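Local structure of alpha-glucosidase (Pseudoalteromonas sp. K8, 5HQA) at residues 454-460 with 488-494; 493-497 with 509-513; 524-528 with 551-555; 518-522 with 586-590. The protein hydrolyses alpha-glucosidic bonds as a family 97 glycoside hydrolase, binding calcium beside its sugar ligand and showing chloride-induced activation. Residues are numbered along the deposited sequence.

Contact 1: 454-460 with 488-494; sequences REGARGQ and MDFTPGI. With CA (calcium ion), chain C; AC1 (4,6-dideoxy-4-{[(1S,4R,5S,6S)-4,5,6-trihydroxy-3-(hydroxymethyl)cyclohex-2-en-1-yl]amino}-alpha-D-glucopyranose), chain B.
Two loops run side by side here, neither with a regular helix or strand after Arg454, the last residue of strand 451-454. The register pairs Arg454 with Met488 (CA atoms 5.3 Å apart) and Gly459 with Phe490 (4.7 Å). Two backbone hydrogen bonds pin it: Asp489 N to Arg454 O at 2.9 Å and Gln460 N to Phe490 O at 3.0 Å. Between them the 454-460 loop bulges through Gly456, at positive phi (69°/36°). Met488, fully extended (ttt), fills the bulge and sets CE 3.7 Å from Ala457 CB. Strand 451-454 belongs to the parallel sheet of the TIM-barrel-like catalytic domain, and Glu455 reaches the calcium site with chi1 and chi2 t: Glu455 OE1 lies 2.3 Å from the ion, which Glu154, Glu437, Glu461 and the acarbose unit AC1 also bind. Water 1 joins Glu455 OE2 (2.7 Å) to Asp489 O (2.8 Å). Phe490 (chi1 t, chi2 88°) turns one ring face to the Gly459-Gln460 peptide. Gln460 (chi1 t, chi2 p) sends NE2 to Thr491 O at 3.1 Å, while Asn463 bonds its OE1; Thr491, chi1 p, folds OG1 back onto Phe490 O at 2.8 Å.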
loop_
_atom_site.group_PDB
_atom_site.type_symbol
_atom_site.label_atom_id
_atom_site.label_comp_id
_atom_site.label_asym_id
_atom_site.label_seq_id
_atom_site.Cartn_x
_atom_site.Cartn_y
_atom_site.Cartn_z
ATOM N N ARG A 454 -5.108 -0.410 -2.548
ATOM C CA ARG A 454 -5.212 -1.812 -2.167
ATOM C C ARG A 454 -5.180 -1.905 -0.651
ATOM O O ARG A 454 -4.877 -0.937 0.048
ATOM C CB ARG A 454 -4.082 -2.646 -2.782
ATOM C CG ARG A 454 -2.721 -2.454 -2.097
ATOM C CD ARG A 454 -1.600 -2.935 -3.017
ATOM N NE ARG A 454 -1.585 -2.151 -4.249
ATOM C CZ ARG A 454 -1.257 -2.630 -5.445
ATOM N NH1 ARG A 454 -0.910 -3.910 -5.586
ATOM N NH2 ARG A 454 -1.275 -1.824 -6.506
ATOM N N GLU A 455 -5.493 -3.096 -0.149
ATOM C CA GLU A 455 -5.404 -3.327 1.286
ATOM C C GLU A 455 -4.012 -3.880 1.605
ATOM O O GLU A 455 -3.053 -3.106 1.705
ATOM C CB GLU A 455 -6.535 -4.253 1.742
ATOM C CG GLU A 455 -6.735 -4.291 3.241
ATOM C CD GLU A 455 -7.920 -5.164 3.628
ATOM O OE1 GLU A 455 -7.922 -6.367 3.282
ATOM O OE2 GLU A 455 -8.860 -4.636 4.260
ATOM N N GLY A 456 -3.864 -5.194 1.749
ATOM C CA GLY A 456 -2.513 -5.741 1.916
ATOM C C GLY A 456 -1.844 -5.407 3.236
ATOM O O GLY A 456 -0.616 -5.200 3.284
ATOM N N ALA A 457 -2.628 -5.365 4.312
ATOM C CA ALA A 457 -2.252 -5.053 5.685
ATOM C C ALA A 457 -3.540 -5.122 6.492
ATOM O O ALA A 457 -4.639 -5.120 5.925
ATOM C CB ALA A 457 -1.607 -3.662 5.819
ATOM N N ARG A 458 -3.405 -5.178 7.812
ATOM C CA ARG A 458 -4.586 -5.109 8.665
ATOM C C ARG A 458 -5.155 -3.693 8.653
ATOM O O ARG A 458 -4.485 -2.742 9.070
ATOM C CB ARG A 458 -4.236 -5.534 10.086
ATOM C CG ARG A 458 -4.086 -7.043 10.238
ATOM C CD ARG A 458 -3.626 -7.423 11.648
ATOM N NE ARG A 458 -4.536 -6.947 12.693
ATOM C CZ ARG A 458 -5.052 -7.712 13.654
ATOM N NH1 ARG A 458 -4.768 -9.011 13.718
ATOM N NH2 ARG A 458 -5.854 -7.171 14.566
ATOM N N GLY A 459 -6.392 -3.552 8.173
ATOM C CA GLY A 459 -7.112 -2.305 8.222
ATOM C C GLY A 459 -8.201 -2.297 9.279
ATOM O O GLY A 459 -8.194 -3.087 10.234
ATOM N N GLN A 460 -9.167 -1.388 9.094
ATOM C CA GLN A 460 -10.232 -1.176 10.075
ATOM C C GLN A 460 -11.036 -2.441 10.353
ATOM O O GLN A 460 -11.555 -2.612 11.466
ATOM C CB GLN A 460 -11.168 -0.077 9.572
ATOM C CG GLN A 460 -12.132 0.467 10.610
ATOM C CD GLN A 460 -11.473 1.506 11.500
ATOM O OE1 GLN A 460 -10.997 1.192 12.597
ATOM N NE2 GLN A 460 -11.435 2.753 11.027
ATOM N N MET A 488 -3.107 2.915 0.768
ATOM C CA MET A 488 -3.824 1.818 1.400
ATOM C C MET A 488 -5.272 2.202 1.625
ATOM O O MET A 488 -5.556 3.297 2.121
ATOM C CB MET A 488 -3.200 1.421 2.736
ATOM C CG MET A 488 -4.003 0.327 3.444
ATOM S SD MET A 488 -3.354 -0.061 5.071
ATOM C CE MET A 488 -4.488 -1.363 5.595
ATOM N N ASP A 489 -6.178 1.288 1.268
ATOM C CA ASP A 489 -7.605 1.386 1.584
ATOM C C ASP A 489 -7.811 0.860 3.006
ATOM O O ASP A 489 -8.145 -0.305 3.230
ATOM C CB ASP A 489 -8.421 0.592 0.563
ATOM C CG ASP A 489 -9.937 0.746 0.744
ATOM O OD1 ASP A 489 -10.410 1.886 0.990
ATOM O OD2 ASP A 489 -10.661 -0.282 0.609
ATOM N N PHE A 490 -7.596 1.745 3.991
ATOM C CA PHE A 490 -7.696 1.372 5.405
ATOM C C PHE A 490 -9.137 1.360 5.913
ATOM O O PHE A 490 -9.431 0.687 6.913
ATOM C CB PHE A 490 -6.853 2.340 6.252
ATOM C CG PHE A 490 -6.814 1.993 7.721
ATOM C CD1 PHE A 490 -5.848 1.125 8.213
ATOM C CD2 PHE A 490 -7.752 2.527 8.604
ATOM C CE1 PHE A 490 -5.817 0.786 9.565
ATOM C CE2 PHE A 490 -7.735 2.191 9.961
ATOM C CZ PHE A 490 -6.765 1.317 10.438
ATOM N N THR A 491 -10.040 2.061 5.222
ATOM C CA THR A 491 -11.417 2.402 5.595
ATOM C C THR A 491 -11.443 3.079 6.967
ATOM O O THR A 491 -11.930 2.503 7.948
ATOM C CB THR A 491 -12.359 1.181 5.538
ATOM O OG1 THR A 491 -12.148 0.303 6.647
ATOM C CG2 THR A 491 -12.165 0.398 4.235
ATOM N N PRO A 492 -10.960 4.318 7.066
ATOM C CA PRO A 492 -10.968 5.038 8.342
ATOM C C PRO A 492 -12.367 5.546 8.687
ATOM O O PRO A 492 -13.330 5.364 7.942
ATOM C CB PRO A 492 -10.008 6.196 8.080
ATOM C CG PRO A 492 -10.188 6.476 6.634
ATOM C CD PRO A 492 -10.361 5.126 5.990
ATOM N N GLY A 493 -12.467 6.192 9.850
ATOM C CA GLY A 493 -13.648 6.982 10.159
ATOM C C GLY A 493 -14.746 6.291 10.947
ATOM O O GLY A 493 -15.927 6.573 10.733
ATOM N N ILE A 494 -14.397 5.405 11.874
ATOM C CA ILE A 494 -15.417 4.799 12.729
ATOM C C ILE A 494 -15.742 5.772 13.857
ATOM O O ILE A 494 -14.862 6.162 14.632
ATOM C CB ILE A 494 -14.958 3.435 13.276
ATOM C CG1 ILE A 494 -14.804 2.423 12.136
ATOM C CG2 ILE A 494 -15.956 2.898 14.303
ATOM C CD1 ILE A 494 -16.093 2.179 11.353
HETATM CA CA CA C . -9.088 -8.164 4.113
HETATM C C1 AC1 B . -10.802 -13.148 6.527
HETATM O O2 AC1 B . -8.448 -12.757 6.327
HETATM C C2 AC1 B . -9.714 -12.462 5.714
HETATM C C4A AC1 B . -14.513 -7.423 2.687
HETATM C C3 AC1 B . -9.948 -10.978 5.615
HETATM O O3 AC1 B . -8.866 -10.348 4.904
HETATM C C4 AC1 B . -11.276 -10.713 4.958
HETATM N N4A AC1 B . -11.467 -9.284 4.552
HETATM C C5 AC1 B . -12.234 -11.135 6.060
HETATM O O5 AC1 B . -12.163 -12.616 6.186
HETATM C C6 AC1 B . -13.662 -10.742 5.840
HETATM C C1B AC1 B . -11.950 -9.086 3.139
HETATM C C2B AC1 B . -12.036 -7.457 2.790
HETATM O O2B AC1 B . -10.791 -6.870 3.168
HETATM C C3B AC1 B . -13.155 -6.861 3.398
HETATM O O3B AC1 B . -13.167 -5.417 3.275
HETATM O O4 AC1 B . -15.655 -6.940 3.368
HETATM C C5B AC1 B . -14.565 -8.865 2.626
HETATM C C7B AC1 B . -13.194 -9.715 2.841
HETATM C C6B AC1 B . -15.696 -9.491 1.795
HETATM O O6B AC1 B . -15.389 -9.301 0.449
HETATM O O HOH W 1 -8.618 -2.141 5.283
#

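Contact 2: 493-497 with 509-513; sequences GIFDL and PQTTL
No hydrogen bond joins these two segments, although 300 Å² is buried between them and every touching residue is buried. In the catalytic domain, 493-497 lies in the loop after helix 482-485; 509-513 ends that loop and enters helix 513-522 at Leu513. The segments cross steeply, with the CA atoms of Leu497 and Pro509 6.4 Å apart and those of Phe495 and Leu513 6.5 Å apart. Leu497, chi1 m and chi2 t, points toward 509-513: Leu497 CD2 meets Pro509 CG at 3.6 Å and Leu497 CD1 meets Thr511 O at 3.7 Å. Ile494, mm, adds Ile494 CG2 to Pro509 CG at 4.1 Å. Phe495 begins away from the partner, but with chi1 m its ring swings back to receive Leu513 (chi1 t, chi2 p): Leu513 CD1 sits 4.0 Å from the Phe495 ring centroid, 27° off the normal, a CH-pi contact. Gln510 centres an inverse gamma turn, with a weak bond from Thr511 N to Pro509 O at 3.0 Å. Thr511 OG1 donates to Thr512 O at 2.9 Å, and Thr512 is the N-cap of helix 513-522, its OG1 also paired with Asp618. Helix 541-549 packs on Phe495. Backbone polar groups of 493-497 bond to Asp532 and Gln516, those of 509-513 to Ser651. The segments therefore hold to each other by apolar side-chain packing, which buries Ile494 O without a polar partner.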
loop_
_atom_site.group_PDB
_atom_site.type_symbol
_atom_site.label_atom_id
_atom_site.label_comp_id
_atom_site.label_asym_id
_atom_site.label_seq_id
_atom_site.Cartn_x
_atom_site.Cartn_y
_atom_site.Cartn_z
ATOM N N GLY A 493 -12.467 6.192 9.850
ATOM C CA GLY A 493 -13.648 6.982 10.159
ATOM C C GLY A 493 -14.746 6.291 10.947
ATOM O O GLY A 493 -15.927 6.573 10.733
ATOM N N ILE A 494 -14.397 5.405 11.874
ATOM C CA ILE A 494 -15.417 4.799 12.729
ATOM C C ILE A 494 -15.742 5.772 13.857
ATOM O O ILE A 494 -14.862 6.162 14.632
ATOM C CB ILE A 494 -14.958 3.435 13.276
ATOM C CG1 ILE A 494 -14.804 2.423 12.136
ATOM C CG2 ILE A 494 -15.956 2.898 14.303
ATOM C CD1 ILE A 494 -16.093 2.179 11.353
ATOM N N PHE A 495 -17.010 6.175 13.942
ATOM C CA PHE A 495 -17.480 7.119 14.947
ATOM C C PHE A 495 -18.134 6.449 16.139
ATOM O O PHE A 495 -18.044 6.974 17.250
ATOM C CB PHE A 495 -18.492 8.102 14.343
ATOM C CG PHE A 495 -17.859 9.315 13.716
ATOM C CD1 PHE A 495 -16.537 9.296 13.313
ATOM C CD2 PHE A 495 -18.592 10.481 13.542
ATOM C CE1 PHE A 495 -15.956 10.421 12.728
ATOM C CE2 PHE A 495 -18.020 11.610 12.972
ATOM C CZ PHE A 495 -16.702 11.583 12.563
ATOM N N ASP A 496 -18.834 5.337 15.935
ATOM C CA ASP A 496 -19.343 4.554 17.058
ATOM C C ASP A 496 -18.287 3.502 17.381
ATOM O O ASP A 496 -18.161 2.484 16.688
ATOM C CB ASP A 496 -20.695 3.925 16.744
ATOM C CG ASP A 496 -21.175 3.000 17.868
ATOM O OD1 ASP A 496 -20.630 3.100 18.995
ATOM O OD2 ASP A 496 -22.090 2.176 17.627
ATOM N N LEU A 497 -17.515 3.762 18.433
ATOM C CA LEU A 497 -16.479 2.857 18.900
ATOM C C LEU A 497 -16.983 1.905 19.973
ATOM O O LEU A 497 -16.181 1.153 20.538
ATOM C CB LEU A 497 -15.299 3.660 19.451
ATOM C CG LEU A 497 -14.710 4.694 18.502
ATOM C CD1 LEU A 497 -13.857 5.666 19.288
ATOM C CD2 LEU A 497 -13.870 4.003 17.442
ATOM N N PRO A 509 -12.041 -0.376 17.433
ATOM C CA PRO A 509 -10.826 0.425 17.215
ATOM C C PRO A 509 -10.322 0.911 18.561
ATOM O O PRO A 509 -11.065 1.506 19.345
ATOM C CB PRO A 509 -11.299 1.581 16.318
ATOM C CG PRO A 509 -12.586 1.075 15.686
ATOM C CD PRO A 509 -13.213 0.214 16.759
ATOM N N GLN A 510 -9.064 0.601 18.852
ATOM C CA GLN A 510 -8.466 0.991 20.126
ATOM C C GLN A 510 -7.821 2.368 19.978
ATOM O O GLN A 510 -6.605 2.539 20.039
ATOM C CB GLN A 510 -7.477 -0.073 20.583
ATOM C CG GLN A 510 -8.180 -1.398 20.846
ATOM C CD GLN A 510 -7.296 -2.410 21.539
ATOM O OE1 GLN A 510 -6.084 -2.468 21.297
ATOM N NE2 GLN A 510 -7.897 -3.213 22.416
ATOM N N THR A 511 -8.685 3.350 19.714
ATOM C CA THR A 511 -8.274 4.717 19.410
ATOM C C THR A 511 -9.296 5.679 20.000
ATOM O O THR A 511 -10.380 5.279 20.435
ATOM C CB THR A 511 -8.161 4.990 17.897
ATOM O OG1 THR A 511 -9.457 5.281 17.359
ATOM C CG2 THR A 511 -7.551 3.808 17.136
ATOM N N THR A 512 -8.938 6.963 20.005
ATOM C CA THR A 512 -9.894 8.022 20.282
ATOM C C THR A 512 -10.611 8.417 18.993
ATOM O O THR A 512 -10.250 7.999 17.892
ATOM C CB THR A 512 -9.209 9.256 20.880
ATOM O OG1 THR A 512 -8.348 9.840 19.894
ATOM C CG2 THR A 512 -8.402 8.892 22.123
ATOM N N LEU A 513 -11.639 9.254 19.154
ATOM C CA LEU A 513 -12.384 9.760 18.008
ATOM C C LEU A 513 -11.513 10.645 17.127
ATOM O O LEU A 513 -11.543 10.533 15.898
ATOM C CB LEU A 513 -13.610 10.532 18.502
ATOM C CG LEU A 513 -14.529 11.173 17.468
ATOM C CD1 LEU A 513 -15.112 10.124 16.544
ATOM C CD2 LEU A 513 -15.642 11.919 18.204
#

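Contact 3: 524-528 with 551-555; sequences YSPIQ and PTDWQ
Here the last strand in sequence of the barrel's parallel sheet, 527-529, and the residues leading into it meet the start of the C-terminal antiparallel sheet, one of whose edge strands is 554-563. The CA atoms of Pro526 and Thr552 come to 5.1 Å, the register point. One direct hydrogen bond crosses: Thr552, chi1 p, gives OG1 to Pro526 O at 2.7 Å. A CA-H...O contact supports it, Pro526 CA to Thr552 O at 3.6 Å with 172° at the hydrogen. Among apolar contacts, Tyr524 (chi1 t, chi2 62°) and Trp554 (chi1 m, chi2 99°) meet rim to rim, the Tyr524 and five-membered Trp554 ring centroids 5.8 Å apart and the planes at 66°; Gln528 (mm) lays CG 3.6 Å from Thr552 CG2. Waters supply the rest. Water 2 links Tyr524 OH (2.7 Å), Thr552 O (2.7 Å) and Asp553 OD2 (2.8 Å), and water 3 accepts from Trp554 NE1 at 2.9 Å while donating to Ser525 O at 2.8 Å.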
loop_
_atom_site.group_PDB
_atom_site.type_symbol
_atom_site.label_atom_id
_atom_site.label_comp_id
_atom_site.label_asym_id
_atom_site.label_seq_id
_atom_site.Cartn_x
_atom_site.Cartn_y
_atom_site.Cartn_z
ATOM N N TYR A 524 -2.329 7.774 3.322
ATOM C CA TYR A 524 -2.682 8.240 1.988
ATOM C C TYR A 524 -3.455 7.169 1.218
ATOM O O TYR A 524 -3.067 5.996 1.194
ATOM C CB TYR A 524 -1.436 8.648 1.195
ATOM C CG TYR A 524 -1.815 8.872 -0.250
ATOM C CD1 TYR A 524 -2.728 9.870 -0.596
ATOM C CD2 TYR A 524 -1.325 8.048 -1.261
ATOM C CE1 TYR A 524 -3.125 10.059 -1.909
ATOM C CE2 TYR A 524 -1.714 8.235 -2.583
ATOM C CZ TYR A 524 -2.616 9.239 -2.890
ATOM O OH TYR A 524 -3.011 9.419 -4.185
ATOM N N SER A 525 -4.552 7.585 0.571
ATOM C CA SER A 525 -5.225 6.781 -0.439
ATOM C C SER A 525 -6.033 7.710 -1.328
ATOM O O SER A 525 -6.632 8.667 -0.811
ATOM C CB SER A 525 -6.139 5.729 0.197
ATOM O OG SER A 525 -6.788 4.964 -0.803
ATOM N N PRO A 526 -6.068 7.488 -2.649
ATOM C CA PRO A 526 -6.859 8.384 -3.513
ATOM C C PRO A 526 -8.351 8.224 -3.315
ATOM O O PRO A 526 -9.109 9.153 -3.633
ATOM C CB PRO A 526 -6.434 7.976 -4.929
ATOM C CG PRO A 526 -6.043 6.538 -4.782
ATOM C CD PRO A 526 -5.384 6.442 -3.429
ATOM N N ILE A 527 -8.801 7.076 -2.818
ATOM C CA ILE A 527 -10.171 6.921 -2.346
ATOM C C ILE A 527 -10.110 6.639 -0.855
ATOM O O ILE A 527 -9.286 5.838 -0.400
ATOM C CB ILE A 527 -10.957 5.828 -3.102
ATOM C CG1 ILE A 527 -10.251 4.476 -3.049
ATOM C CG2 ILE A 527 -11.211 6.259 -4.549
ATOM C CD1 ILE A 527 -11.138 3.327 -3.519
ATOM N N GLN A 528 -10.940 7.343 -0.097
ATOM C CA GLN A 528 -11.008 7.216 1.347
ATOM C C GLN A 528 -12.441 6.877 1.714
ATOM O O GLN A 528 -13.372 7.574 1.299
ATOM C CB GLN A 528 -10.577 8.512 2.044
ATOM C CG GLN A 528 -9.076 8.865 1.887
ATOM C CD GLN A 528 -8.176 8.069 2.834
ATOM O OE1 GLN A 528 -8.574 7.032 3.376
ATOM N NE2 GLN A 528 -6.953 8.550 3.029
ATOM N N PRO A 551 -9.843 16.506 1.483
ATOM C CA PRO A 551 -9.627 15.940 0.146
ATOM C C PRO A 551 -8.876 14.612 0.238
ATOM O O PRO A 551 -8.473 14.169 1.318
ATOM C CB PRO A 551 -8.801 17.017 -0.560
ATOM C CG PRO A 551 -8.069 17.718 0.540
ATOM C CD PRO A 551 -8.958 17.650 1.759
ATOM N N THR A 552 -8.719 13.960 -0.925
ATOM C CA THR A 552 -7.979 12.706 -1.029
ATOM C C THR A 552 -6.892 12.788 -2.097
ATOM O O THR A 552 -6.306 11.759 -2.462
ATOM C CB THR A 552 -8.910 11.525 -1.345
ATOM O OG1 THR A 552 -9.380 11.637 -2.694
ATOM C CG2 THR A 552 -10.111 11.497 -0.402
ATOM N N ASP A 553 -6.614 13.978 -2.607
ATOM C CA ASP A 553 -5.676 14.162 -3.704
ATOM C C ASP A 553 -4.862 15.407 -3.387
ATOM O O ASP A 553 -5.428 16.450 -3.047
ATOM C CB ASP A 553 -6.432 14.301 -5.030
ATOM C CG ASP A 553 -5.524 14.191 -6.238
ATOM O OD1 ASP A 553 -5.862 14.803 -7.273
ATOM O OD2 ASP A 553 -4.484 13.494 -6.157
ATOM N N TRP A 554 -3.543 15.296 -3.475
ATOM C CA TRP A 554 -2.670 16.264 -2.838
ATOM C C TRP A 554 -1.635 16.761 -3.826
ATOM O O TRP A 554 -1.057 15.970 -4.577
ATOM C CB TRP A 554 -1.963 15.635 -1.631
ATOM C CG TRP A 554 -2.905 14.934 -0.691
ATOM C CD1 TRP A 554 -3.159 13.587 -0.625
ATOM C CD2 TRP A 554 -3.716 15.546 0.316
ATOM N NE1 TRP A 554 -4.082 13.328 0.363
ATOM C CE2 TRP A 554 -4.442 14.514 0.954
ATOM C CE3 TRP A 554 -3.912 16.872 0.731
ATOM C CZ2 TRP A 554 -5.337 14.764 1.997
ATOM C CZ3 TRP A 554 -4.799 17.120 1.776
ATOM C CH2 TRP A 554 -5.500 16.068 2.394
ATOM N N GLN A 555 -1.396 18.074 -3.838
ATOM C CA GLN A 555 -0.288 18.543 -4.660
ATOM C C GLN A 555 1.054 18.419 -3.950
ATOM O O GLN A 555 2.086 18.359 -4.627
ATOM C CB GLN A 555 -0.506 19.984 -5.128
ATOM C CG GLN A 555 -0.873 20.981 -4.067
ATOM C CD GLN A 555 -0.890 22.391 -4.635
ATOM O OE1 GLN A 555 0.066 22.804 -5.292
ATOM N NE2 GLN A 555 -1.981 23.123 -4.413
HETATM O O HOH W 2 -5.009 11.074 -4.757
HETATM O O HOH W 3 -5.580 10.812 0.720
HETATM O O HOH W 4 -7.549 11.806 2.430
#

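Contact 4: 518-522 with 586-590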
loop_
_atom_site.group_PDB
_atom_site.type_symbol
_atom_site.label_atom_id
_atom_site.label_comp_id
_atom_site.label_asym_id
_atom_site.label_seq_id
_atom_site.Cartn_x
_atom_site.Cartn_y
_atom_site.Cartn_z
ATOM N N ALA A 518 -7.812 11.906 12.158
ATOM C CA ALA A 518 -6.439 12.088 11.701
ATOM C C ALA A 518 -6.064 11.107 10.594
ATOM O O ALA A 518 -5.207 11.419 9.754
ATOM C CB ALA A 518 -5.486 11.940 12.886
ATOM N N LEU A 519 -6.687 9.921 10.571
ATOM C CA LEU A 519 -6.331 8.915 9.569
ATOM C C LEU A 519 -6.477 9.438 8.147
ATOM O O LEU A 519 -5.773 8.976 7.243
ATOM C CB LEU A 519 -7.195 7.670 9.735
ATOM C CG LEU A 519 -7.057 6.912 11.051
ATOM C CD1 LEU A 519 -7.951 5.673 11.041
ATOM C CD2 LEU A 519 -5.600 6.541 11.300
ATOM N N TYR A 520 -7.398 10.379 7.916
ATOM C CA TYR A 520 -7.631 10.859 6.559
ATOM C C TYR A 520 -6.446 11.639 6.016
ATOM O O TYR A 520 -6.339 11.815 4.797
ATOM C CB TYR A 520 -8.911 11.715 6.511
ATOM C CG TYR A 520 -10.145 10.852 6.640
ATOM C CD1 TYR A 520 -10.754 10.311 5.517
ATOM C CD2 TYR A 520 -10.660 10.530 7.883
ATOM C CE1 TYR A 520 -11.860 9.493 5.626
ATOM C CE2 TYR A 520 -11.766 9.705 8.006
ATOM C CZ TYR A 520 -12.363 9.191 6.873
ATOM O OH TYR A 520 -13.456 8.368 6.994
ATOM N N VAL A 521 -5.565 12.125 6.885
ATOM C CA VAL A 521 -4.353 12.783 6.438
ATOM C C VAL A 521 -3.120 11.916 6.665
ATOM O O VAL A 521 -2.153 12.029 5.905
ATOM C CB VAL A 521 -4.188 14.162 7.112
ATOM C CG1 VAL A 521 -3.075 14.971 6.425
ATOM C CG2 VAL A 521 -5.506 14.927 7.074
ATOM N N VAL A 522 -3.137 11.026 7.658
ATOM C CA VAL A 522 -1.955 10.215 7.932
ATOM C C VAL A 522 -1.799 9.096 6.907
ATOM O O VAL A 522 -0.685 8.822 6.447
ATOM C CB VAL A 522 -2.013 9.667 9.370
ATOM C CG1 VAL A 522 -0.944 8.599 9.570
ATOM C CG2 VAL A 522 -1.824 10.798 10.365
ATOM N N TYR A 586 -3.705 20.546 5.092
ATOM C CA TYR A 586 -4.296 19.663 6.084
ATOM C C TYR A 586 -3.186 19.013 6.893
ATOM O O TYR A 586 -2.086 18.795 6.386
ATOM C CB TYR A 586 -5.157 18.589 5.423
ATOM C CG TYR A 586 -6.481 19.128 4.944
ATOM C CD1 TYR A 586 -6.569 19.877 3.771
ATOM C CD2 TYR A 586 -7.639 18.905 5.678
ATOM C CE1 TYR A 586 -7.787 20.391 3.345
ATOM C CE2 TYR A 586 -8.855 19.404 5.258
ATOM C CZ TYR A 586 -8.923 20.145 4.097
ATOM O OH TYR A 586 -10.138 20.633 3.687
ATOM N N LEU A 587 -3.474 18.707 8.154
ATOM C CA LEU A 587 -2.511 18.015 8.993
ATOM C C LEU A 587 -3.199 16.860 9.707
ATOM O O LEU A 587 -4.352 16.980 10.137
ATOM C CB LEU A 587 -1.869 18.976 10.015
ATOM C CG LEU A 587 -0.856 18.384 11.002
ATOM C CD1 LEU A 587 0.212 19.410 11.346
ATOM C CD2 LEU A 587 -1.544 17.877 12.274
ATOM N N GLY A 588 -2.492 15.745 9.833
ATOM C CA GLY A 588 -2.963 14.669 10.679
ATOM C C GLY A 588 -1.814 14.151 11.519
ATOM O O GLY A 588 -0.680 14.048 11.035
ATOM N N ALA A 589 -2.081 13.844 12.786
ATOM C CA ALA A 589 -1.076 13.258 13.664
ATOM C C ALA A 589 -1.729 12.147 14.474
ATOM O O ALA A 589 -2.887 12.272 14.875
ATOM C CB ALA A 589 -0.464 14.311 14.598
ATOM N N VAL A 590 -0.998 11.050 14.694
ATOM C CA VAL A 590 -1.468 9.980 15.568
ATOM C C VAL A 590 -0.317 9.521 16.451
ATOM O O VAL A 590 0.860 9.686 16.119
ATOM C CB VAL A 590 -2.053 8.764 14.807
ATOM C CG1 VAL A 590 -3.262 9.181 13.956
ATOM C CG2 VAL A 590 -0.982 8.086 13.969
#
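Helix 518-522, the last part of helix 513-522, crosses strand 586-590 at 106° between N-to-C directions, with the short axes 6.2 Å apart at closest. Ala518 makes the nearest backbone approach, its CA 4.4 Å from that of Gly588, and its methyl CB packs 3.3 Å from Ala589 O and 3.7 Å from Val590 CG1. Leu519 starts away from the strand yet leads CD2 back to Val590 CG1 at 4.4 Å; it also packs on Phe490 and Pro492. Tyr520 faces elsewhere and gives its hydroxyl to a hydrogen bond with Met529 O. At Val521 the side chain, chi1 t, rests on the strand: Val521 CG1 lies 3.5 Å from Gly588 N, and Val521 CG2 4.0 Å from Tyr586 CB. Val522, also t, brings CG2 to 3.5 Å from Gly588 O and 4.2 Å from Val590 CG1. A helix of the catalytic domain thus lies on the C-terminal antiparallel sheet, where 585-591 runs between 567-574 and 653-660. The close approach suits a glycine: an ideal CB on Gly588 would fall 2.7 Å from Ala518 O and 2.9 Å from Val521 CB, both clashes. No hydrogen bond crosses; the strand's backbone is paired with its sheet neighbours, and Ala518 O accepts from Val521 N and Val522 N (both 3.0 Å). The interface therefore rests on close apolar fit, which the absent side chain of Gly588 makes possible.

In the fold
All four contacts are buried, the centre of contact 1 about 10 Å from the centre of the chain, that of contact 2 about 22 Å. Contacts 1 and 2 share Gly493 and Ile494 within the catalytic domain; contacts 3 and 4 join it to the C-terminal sheet. Chemistry follows place: beside calcium and sugar, contact 1 combines backbone bonds, a water and a metal ligand; contact 3 relies on one hydroxyl bond plus waters; contacts 2 and 4 have no crossing hydrogen bond. Helix 513-522 relates three: contact 2 holds its N-cap, contact 4 its last turn, and Leu519 packs on Phe490 of contact 1. Pro551 packs on Tyr586, joining contacts 3 and 4.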